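Local coordinates for protein similar to yteR (Bacilus subtilis) (Clostridium acetobutylicum, PDB 4WU0) that probably hydrolyses unsaturated rhamnogalacturonan fragments derived from pectin, as a family 105 glycoside hydrolase related to YteR, at residues K141-K144 and K150-D153; V247-L252 and K258-E263. All coordinates share one frame; numbering follows the deposited sequence.

Interaction 1 (K141-K144 and K150-D153)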
ATOM      1  N   LYS A 141     -13.306  -2.183   0.454  1.00 13.69           N
ATOM      2  CA  LYS A 141     -13.484  -3.318   1.351  1.00 14.25           C
ATOM      3  C   LYS A 141     -14.662  -3.087   2.290  1.00 13.71           C
ATOM      4  O   LYS A 141     -15.408  -4.009   2.589  1.00 14.86           O
ATOM      5  CB  LYS A 141     -12.189  -3.609   2.106  1.00 14.21           C
ATOM      6  CG  LYS A 141     -11.069  -4.056   1.149  1.00 22.46           C
ATOM      7  CD  LYS A 141      -9.746  -4.236   1.839  1.00 36.20           C
ATOM      8  CE  LYS A 141      -8.738  -4.912   0.903  1.00 34.21           C
ATOM      9  NZ  LYS A 141      -9.110  -6.331   0.594  1.00 38.28           N
ATOM     10  N   TYR A 142     -14.839  -1.852   2.744  1.00 13.63           N
ATOM     11  CA  TYR A 142     -15.932  -1.533   3.637  1.00 14.07           C
ATOM     12  C   TYR A 142     -17.266  -1.729   2.910  1.00 14.62           C
ATOM     13  O   TYR A 142     -18.200  -2.323   3.447  1.00 14.97           O
ATOM     14  CB  TYR A 142     -15.807  -0.091   4.124  1.00 14.02           C
ATOM     15  CG  TYR A 142     -16.814   0.277   5.181  1.00 14.58           C
ATOM     16  CD1 TYR A 142     -18.090   0.677   4.830  1.00 15.01           C
ATOM     17  CD2 TYR A 142     -16.500   0.209   6.524  1.00 14.80           C
ATOM     18  CE1 TYR A 142     -19.024   1.000   5.793  1.00 16.38           C
ATOM     19  CE2 TYR A 142     -17.414   0.532   7.473  1.00 15.71           C
ATOM     20  CZ  TYR A 142     -18.678   0.900   7.115  1.00 17.47           C
ATOM     21  OH  TYR A 142     -19.593   1.224   8.094  1.00 20.53           O
ATOM     22  N   VAL A 143     -17.349  -1.220   1.687  1.00 14.35           N
ATOM     23  CA  VAL A 143     -18.608  -1.317   0.928  1.00 14.84           C
ATOM     24  C   VAL A 143     -18.968  -2.769   0.647  1.00 15.14           C
ATOM     25  O   VAL A 143     -20.139  -3.144   0.712  1.00 16.19           O
ATOM     26  CB  VAL A 143     -18.508  -0.523  -0.401  1.00 16.45           C
ATOM     27  CG1 VAL A 143     -19.694  -0.794  -1.331  1.00 15.36           C
ATOM     28  CG2 VAL A 143     -18.361   0.963  -0.098  1.00 17.85           C
ATOM     29  N   LYS A 144     -17.969  -3.578   0.312  1.00 14.85           N
ATOM     30  CA  LYS A 144     -18.166  -5.013   0.084  1.00 16.97           C
ATOM     31  C   LYS A 144     -18.858  -5.655   1.283  1.00 17.78           C
ATOM     32  O   LYS A 144     -19.762  -6.469   1.124  1.00 19.33           O
ATOM     33  CB  LYS A 144     -16.821  -5.701  -0.178  1.00 18.35           C
ATOM     34  CG  LYS A 144     -16.872  -7.229  -0.430  1.00 23.82           C
ATOM     35  CD  LYS A 144     -17.639  -7.530  -1.705  1.00 28.85           C
ATOM     36  CE  LYS A 144     -17.397  -8.944  -2.231  1.00 43.55           C
ATOM     37  NZ  LYS A 144     -17.656  -9.978  -1.203  1.00 47.57           N
ATOM     38  N   LYS A 150     -23.678   0.923  -5.020  1.00 18.81           N
ATOM     39  CA  LYS A 150     -23.539   2.128  -5.828  1.00 18.76           C
ATOM     40  C   LYS A 150     -22.264   2.911  -5.456  1.00 17.95           C
ATOM     41  O   LYS A 150     -21.693   3.635  -6.292  1.00 18.84           O
ATOM     42  CB  LYS A 150     -24.761   3.028  -5.653  1.00 27.17           C
ATOM     43  CG  LYS A 150     -24.885   4.123  -6.708  1.00 29.05           C
ATOM     44  CD  LYS A 150     -24.914   3.533  -8.118  1.00 43.12           C
ATOM     45  CE  LYS A 150     -25.256   4.561  -9.179  1.00 47.89           C
ATOM     46  NZ  LYS A 150     -25.071   3.981 -10.550  1.00 56.07           N
ATOM     47  N   GLU A 151     -21.823   2.766  -4.209  1.00 16.96           N
ATOM     48  CA  GLU A 151     -20.653   3.499  -3.728  1.00 16.30           C
ATOM     49  C   GLU A 151     -19.390   3.076  -4.436  1.00 15.71           C
ATOM     50  O   GLU A 151     -18.398   3.809  -4.452  1.00 15.67           O
ATOM     51  CB  GLU A 151     -20.489   3.319  -2.223  1.00 16.78           C
ATOM     52  CG  GLU A 151     -21.620   3.958  -1.447  1.00 16.68           C
ATOM     53  CD  GLU A 151     -21.552   3.683   0.040  1.00 22.36           C
ATOM     54  OE1 GLU A 151     -20.738   4.322   0.723  1.00 20.10           O
ATOM     55  OE2 GLU A 151     -22.338   2.849   0.538  1.00 30.81           O
ATOM     56  N   PHE A 152     -19.390   1.893  -5.023  1.00 15.75           N
ATOM     57  CA  PHE A 152     -18.210   1.485  -5.791  1.00 15.34           C
ATOM     58  C   PHE A 152     -17.917   2.454  -6.952  1.00 15.56           C
ATOM     59  O   PHE A 152     -16.761   2.577  -7.374  1.00 15.17           O
ATOM     60  CB  PHE A 152     -18.369   0.062  -6.339  1.00 15.57           C
ATOM     61  CG  PHE A 152     -18.218  -1.024  -5.307  1.00 15.30           C
ATOM     62  CD1 PHE A 152     -17.065  -1.138  -4.558  1.00 14.66           C
ATOM     63  CD2 PHE A 152     -19.210  -1.986  -5.139  1.00 15.81           C
ATOM     64  CE1 PHE A 152     -16.916  -2.154  -3.622  1.00 15.05           C
ATOM     65  CE2 PHE A 152     -19.054  -3.010  -4.205  1.00 16.63           C
ATOM     66  CZ  PHE A 152     -17.899  -3.083  -3.450  1.00 17.91           C
ATOM     67  N   ASP A 153     -18.941   3.115  -7.486  1.00 16.27           N
ATOM     68  CA  ASP A 153     -18.750   4.047  -8.602  1.00 16.71           C
ATOM     69  C   ASP A 153     -17.827   5.195  -8.204  1.00 16.80           C
ATOM     70  O   ASP A 153     -17.052   5.687  -9.015  1.00 17.04           O
ATOM     71  CB  ASP A 153     -20.088   4.680  -9.037  1.00 19.39           C
ATOM     72  CG  ASP A 153     -21.049   3.706  -9.709  1.00 28.02           C
ATOM     73  OD1 ASP A 153     -20.787   2.486  -9.782  1.00 20.29           O
ATOM     74  OD2 ASP A 153     -22.120   4.189 -10.156  1.00 23.65           O
TER

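Interaction 2 (V247-L252 and K258-E263)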
ATOM      1  N   VAL A 247      14.515  -6.761  -9.166  1.00 12.84           N
ATOM      2  CA  VAL A 247      13.695  -5.916  -8.313  1.00 14.99           C
ATOM      3  C   VAL A 247      13.780  -4.453  -8.785  1.00 13.24           C
ATOM      4  O   VAL A 247      14.220  -4.188  -9.932  1.00 15.01           O
ATOM      5  CB  VAL A 247      13.984  -6.141  -6.806  1.00 15.44           C
ATOM      6  CG1 VAL A 247      13.858  -7.660  -6.490  1.00 14.84           C
ATOM      7  CG2 VAL A 247      15.348  -5.629  -6.381  1.00 14.71           C
ATOM      8  N   TRP A 248      13.319  -3.525  -7.943  1.00 13.71           N
ATOM      9  CA  TRP A 248      13.091  -2.154  -8.356  1.00 13.41           C
ATOM     10  C   TRP A 248      13.813  -1.127  -7.488  1.00 13.21           C
ATOM     11  O   TRP A 248      14.050  -1.358  -6.306  1.00 13.75           O
ATOM     12  CB  TRP A 248      11.579  -1.860  -8.392  1.00 13.09           C
ATOM     13  CG  TRP A 248      10.910  -2.495  -9.578  1.00 12.16           C
ATOM     14  CD1 TRP A 248      10.679  -1.915 -10.780  1.00 13.75           C
ATOM     15  CD2 TRP A 248      10.395  -3.834  -9.672  1.00 11.65           C
ATOM     16  NE1 TRP A 248      10.082  -2.802 -11.623  1.00 14.33           N
ATOM     17  CE2 TRP A 248       9.894  -3.990 -10.979  1.00 14.21           C
ATOM     18  CE3 TRP A 248      10.327  -4.916  -8.786  1.00 12.82           C
ATOM     19  CZ2 TRP A 248       9.306  -5.193 -11.429  1.00 15.63           C
ATOM     20  CZ3 TRP A 248       9.764  -6.111  -9.234  1.00 15.35           C
ATOM     21  CH2 TRP A 248       9.271  -6.237 -10.550  1.00 15.14           C
ATOM     22  N   TYR A 249      14.144   0.003  -8.109  1.00 14.16           N
ATOM     23  CA  TYR A 249      14.823   1.111  -7.452  1.00 13.72           C
ATOM     24  C   TYR A 249      13.895   2.071  -6.740  1.00 14.57           C
ATOM     25  O   TYR A 249      12.717   2.214  -7.094  1.00 15.59           O
ATOM     26  CB  TYR A 249      15.610   1.910  -8.478  1.00 15.15           C
ATOM     27  CG  TYR A 249      16.847   1.218  -8.962  1.00 14.27           C
ATOM     28  CD1 TYR A 249      18.035   1.344  -8.266  1.00 16.49           C
ATOM     29  CD2 TYR A 249      16.826   0.439 -10.117  1.00 16.36           C
ATOM     30  CE1 TYR A 249      19.174   0.721  -8.701  1.00 17.91           C
ATOM     31  CE2 TYR A 249      17.965  -0.181 -10.555  1.00 20.17           C
ATOM     32  CZ  TYR A 249      19.123  -0.054  -9.830  1.00 22.06           C
ATOM     33  OH  TYR A 249      20.273  -0.680 -10.256  1.00 22.57           O
ATOM     34  N   GLN A 250      14.447   2.741  -5.732  1.00 12.10           N
ATOM     35  CA  GLN A 250      13.773   3.850  -5.042  1.00 11.92           C
ATOM     36  C   GLN A 250      13.238   4.909  -6.008  1.00 12.86           C
ATOM     37  O   GLN A 250      12.065   5.288  -5.922  1.00 13.66           O
ATOM     38  CB  GLN A 250      14.765   4.476  -4.048  1.00 12.57           C
ATOM     39  CG  GLN A 250      14.408   5.807  -3.450  1.00 14.23           C
ATOM     40  CD  GLN A 250      13.459   5.683  -2.272  1.00 13.85           C
ATOM     41  OE1 GLN A 250      12.712   4.711  -2.168  1.00 12.66           O
ATOM     42  NE2 GLN A 250      13.437   6.698  -1.416  1.00 14.31           N
ATOM     43  N   VAL A 251      14.086   5.393  -6.915  1.00 14.14           N
ATOM     44  CA  VAL A 251      13.638   6.258  -8.009  1.00 13.01           C
ATOM     45  C   VAL A 251      13.620   5.366  -9.263  1.00 15.04           C
ATOM     46  O   VAL A 251      14.664   4.990  -9.806  1.00 14.60           O
ATOM     47  CB  VAL A 251      14.514   7.498  -8.196  1.00 16.46           C
ATOM     48  CG1 VAL A 251      13.958   8.381  -9.321  1.00 17.70           C
ATOM     49  CG2 VAL A 251      14.588   8.282  -6.903  1.00 17.92           C
ATOM     50  N   LEU A 252      12.419   4.976  -9.672  1.00 15.18           N
ATOM     51  CA  LEU A 252      12.230   3.782 -10.506  1.00 13.37           C
ATOM     52  C   LEU A 252      12.986   3.752 -11.825  1.00 14.88           C
ATOM     53  O   LEU A 252      13.482   2.696 -12.239  1.00 16.62           O
ATOM     54  CB  LEU A 252      10.739   3.598 -10.812  1.00 12.91           C
ATOM     55  CG  LEU A 252       9.913   3.080  -9.642  1.00 12.61           C
ATOM     56  CD1 LEU A 252       8.403   3.300  -9.858  1.00 13.48           C
ATOM     57  CD2 LEU A 252      10.199   1.623  -9.400  1.00 13.73           C
ATOM     58  N   LYS A 258      23.987   7.650  -9.476  1.00 19.73           N
ATOM     59  CA  LYS A 258      24.638   7.500  -8.180  1.00 19.51           C
ATOM     60  C   LYS A 258      23.721   7.953  -7.049  1.00 20.54           C
ATOM     61  O   LYS A 258      23.136   9.029  -7.118  1.00 20.28           O
ATOM     62  CB  LYS A 258      25.924   8.322  -8.133  1.00 25.34           C
ATOM     63  CG  LYS A 258      27.010   7.792  -9.022  1.00 36.80           C
ATOM     64  CD  LYS A 258      27.611   6.538  -8.432  1.00 40.32           C
ATOM     65  CE  LYS A 258      28.367   5.759  -9.476  1.00 47.79           C
ATOM     66  NZ  LYS A 258      29.789   5.700  -9.149  1.00 39.89           N
ATOM     67  N   GLY A 259      23.624   7.125  -6.014  1.00 18.73           N
ATOM     68  CA  GLY A 259      22.765   7.397  -4.889  1.00 19.81           C
ATOM     69  C   GLY A 259      21.521   6.533  -4.904  1.00 19.04           C
ATOM     70  O   GLY A 259      20.953   6.237  -3.849  1.00 15.41           O
ATOM     71  N   ASN A 260      21.068   6.131  -6.095  1.00 15.04           N
ATOM     72  CA  ASN A 260      19.842   5.335  -6.168  1.00 13.62           C
ATOM     73  C   ASN A 260      20.139   3.955  -5.610  1.00 14.52           C
ATOM     74  O   ASN A 260      21.306   3.552  -5.542  1.00 15.27           O
ATOM     75  CB  ASN A 260      19.357   5.221  -7.616  1.00 14.09           C
ATOM     76  CG  ASN A 260      17.847   5.049  -7.737  1.00 14.32           C
ATOM     77  OD1 ASN A 260      17.134   4.805  -6.761  1.00 13.71           O
ATOM     78  ND2 ASN A 260      17.355   5.166  -8.967  1.00 15.79           N
ATOM     79  N   TYR A 261      19.093   3.229  -5.235  1.00 13.82           N
ATOM     80  CA  TYR A 261      19.254   1.930  -4.580  1.00 13.26           C
ATOM     81  C   TYR A 261      18.018   1.080  -4.792  1.00 14.00           C
ATOM     82  O   TYR A 261      16.906   1.608  -4.939  1.00 14.35           O
ATOM     83  CB  TYR A 261      19.538   2.107  -3.086  1.00 14.90           C
ATOM     84  CG  TYR A 261      18.446   2.770  -2.279  1.00 12.76           C
ATOM     85  CD1 TYR A 261      18.336   4.156  -2.207  1.00 12.14           C
ATOM     86  CD2 TYR A 261      17.537   2.001  -1.557  1.00 13.10           C
ATOM     87  CE1 TYR A 261      17.355   4.747  -1.451  1.00 12.56           C
ATOM     88  CE2 TYR A 261      16.560   2.572  -0.802  1.00 14.39           C
ATOM     89  CZ  TYR A 261      16.462   3.954  -0.745  1.00 15.91           C
ATOM     90  OH  TYR A 261      15.477   4.520   0.010  1.00 15.85           O
ATOM     91  N   LEU A 262      18.231  -0.233  -4.797  1.00 13.93           N
ATOM     92  CA  LEU A 262      17.139  -1.190  -4.850  1.00 11.79           C
ATOM     93  C   LEU A 262      16.412  -1.134  -3.524  1.00 13.43           C
ATOM     94  O   LEU A 262      17.031  -1.270  -2.466  1.00 12.91           O
ATOM     95  CB  LEU A 262      17.704  -2.601  -5.123  1.00 11.84           C
ATOM     96  CG  LEU A 262      18.526  -2.743  -6.399  1.00 14.69           C
ATOM     97  CD1 LEU A 262      19.152  -4.123  -6.485  1.00 16.69           C
ATOM     98  CD2 LEU A 262      17.666  -2.486  -7.626  1.00 16.22           C
ATOM     99  N   GLU A 263      15.097  -0.925  -3.578  1.00 13.67           N
ATOM    100  CA  GLU A 263      14.327  -0.620  -2.373  1.00 12.04           C
ATOM    101  C   GLU A 263      13.256  -1.683  -2.132  1.00 15.70           C
ATOM    102  O   GLU A 263      12.521  -2.089  -3.043  1.00 12.88           O
ATOM    103  CB  GLU A 263      13.750   0.801  -2.474  1.00 12.11           C
ATOM    104  CG  GLU A 263      13.193   1.355  -1.171  1.00 13.03           C
ATOM    105  CD  GLU A 263      11.806   0.842  -0.823  1.00 13.62           C
ATOM    106  OE1 GLU A 263      11.008   0.658  -1.754  1.00 14.64           O
ATOM    107  OE2 GLU A 263      11.490   0.650   0.393  1.00 12.38           O
TER
HETATM  108  O   HOH W   1      10.618   3.050  -3.230  1.00 15.56           O

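Interaction 1 (K141-K144 and K150-D153)
Glu151 meets Val143 through its aliphatic part: CB of Glu151 lies 3.8 Å from CG2 of Val143, and the two side chains are set at a slant to each other. Its extended chain (chi2 175°) then carries the carboxylate past the valine to polar partners: OE1 hydrogen-bonds Tyr139 OH and forms a salt bridge with Arg103 of helix 93-108, and OE2 accepts from the backbone N of Glu148. A glutamate suits this place because its methylenes pack while its charged end is held elsewhere.

Phe152 follows and makes the closest apolar contact. Val143 CG1 stands over one face of its ring, 3.7 Å from the centroid and displaced somewhat toward the CZ side, a CH-pi contact. CG1 lies anti to its own backbone N (chi1 170°), which leaves CG2 for Glu151, so the branched valine serves both neighbours. CZ of Phe152 reaches as far as the backbone N of Lys144, at 3.8 Å. Beyond the segments, Leu216, Pro217 and His220 also touch the phenylalanine.

With Val143 on helix 129-146 and Phe152 on helix 152-166, the contact packs two successive helices together across their short connection, consistent with the (alpha/alpha)6 barrel of the six-hairpin glycosidases.

Interaction 2 (V247-L252 and K258-E263)
Asn260 grips the backbone of Val251 with both ends of its amide. OD1 of Asn260 accepts from Val251 N at 3.1 Å, and ND2 of Asn260 donates to Val251 O at 2.8 Å, along a lone pair and in the amide plane. The same OD1 also accepts, at a bent angle, from Tyr261 N, and Glu254 O receives a further bond from ND2. An amide, donor and acceptor together, suits this doubled backbone bond.

Next to it the backbones form a single beta bridge between Tyr249 and Leu262. Gln250 N bonds to Tyr261 O at 2.8 Å, and Glu263 N to Trp248 O at 3.0 Å.

Packing is close around the two rings, each with a CH-pi contact. Leu262 CD2 sits over the centre of the Tyr249 ring, 3.6 Å from its centroid; Gln250 CB lies over one Tyr261 face, offset toward the rim, 3.9 Å from the centroid. CG of Tyr261 lies between its backbone N and carbonyl carbon (chi1 63°), turning the ring back beside Gln250, its plane 31° from the amide's. Toward Lys258 and Gly259 the second segment becomes exposed and leaves the first; the positive phi of Gly259 (105°) suits a residue without a side chain.

A water donates to buried Gln250 OE1 and Glu263 OE1, 2.9 Å and 2.8 Å away respectively. Glu263 is the N-cap of helix 264-279, OE1 accepting from Gly266 N; OE2 separately bonds Ser265 OG and Cys317 N, while Gln250 NE2 donates to Tyr335 O. Directed hydrogen bonds thus fix the register, with CH-pi contacts packed beside them.

How the interactions relate
The two contacts lie on opposite sides of the chain's centre, about 35 Å between centres and about 21 Å between nearest atoms, and share no element. Each is partly buried and each joins segments close in sequence, with five residues between them. Interaction 1 ties the end of one helix to the start of the next, so backbone amides and carbonyls are largely used within the helices and the joining is left to apolar side chains. Interaction 2 lies in the irregular connection between helices 223-240 and 264-279, where backbone groups find partners in a side-chain amide and a lone bridge, while a water joins two side chains. It buries more surface, 492 against 209 Å².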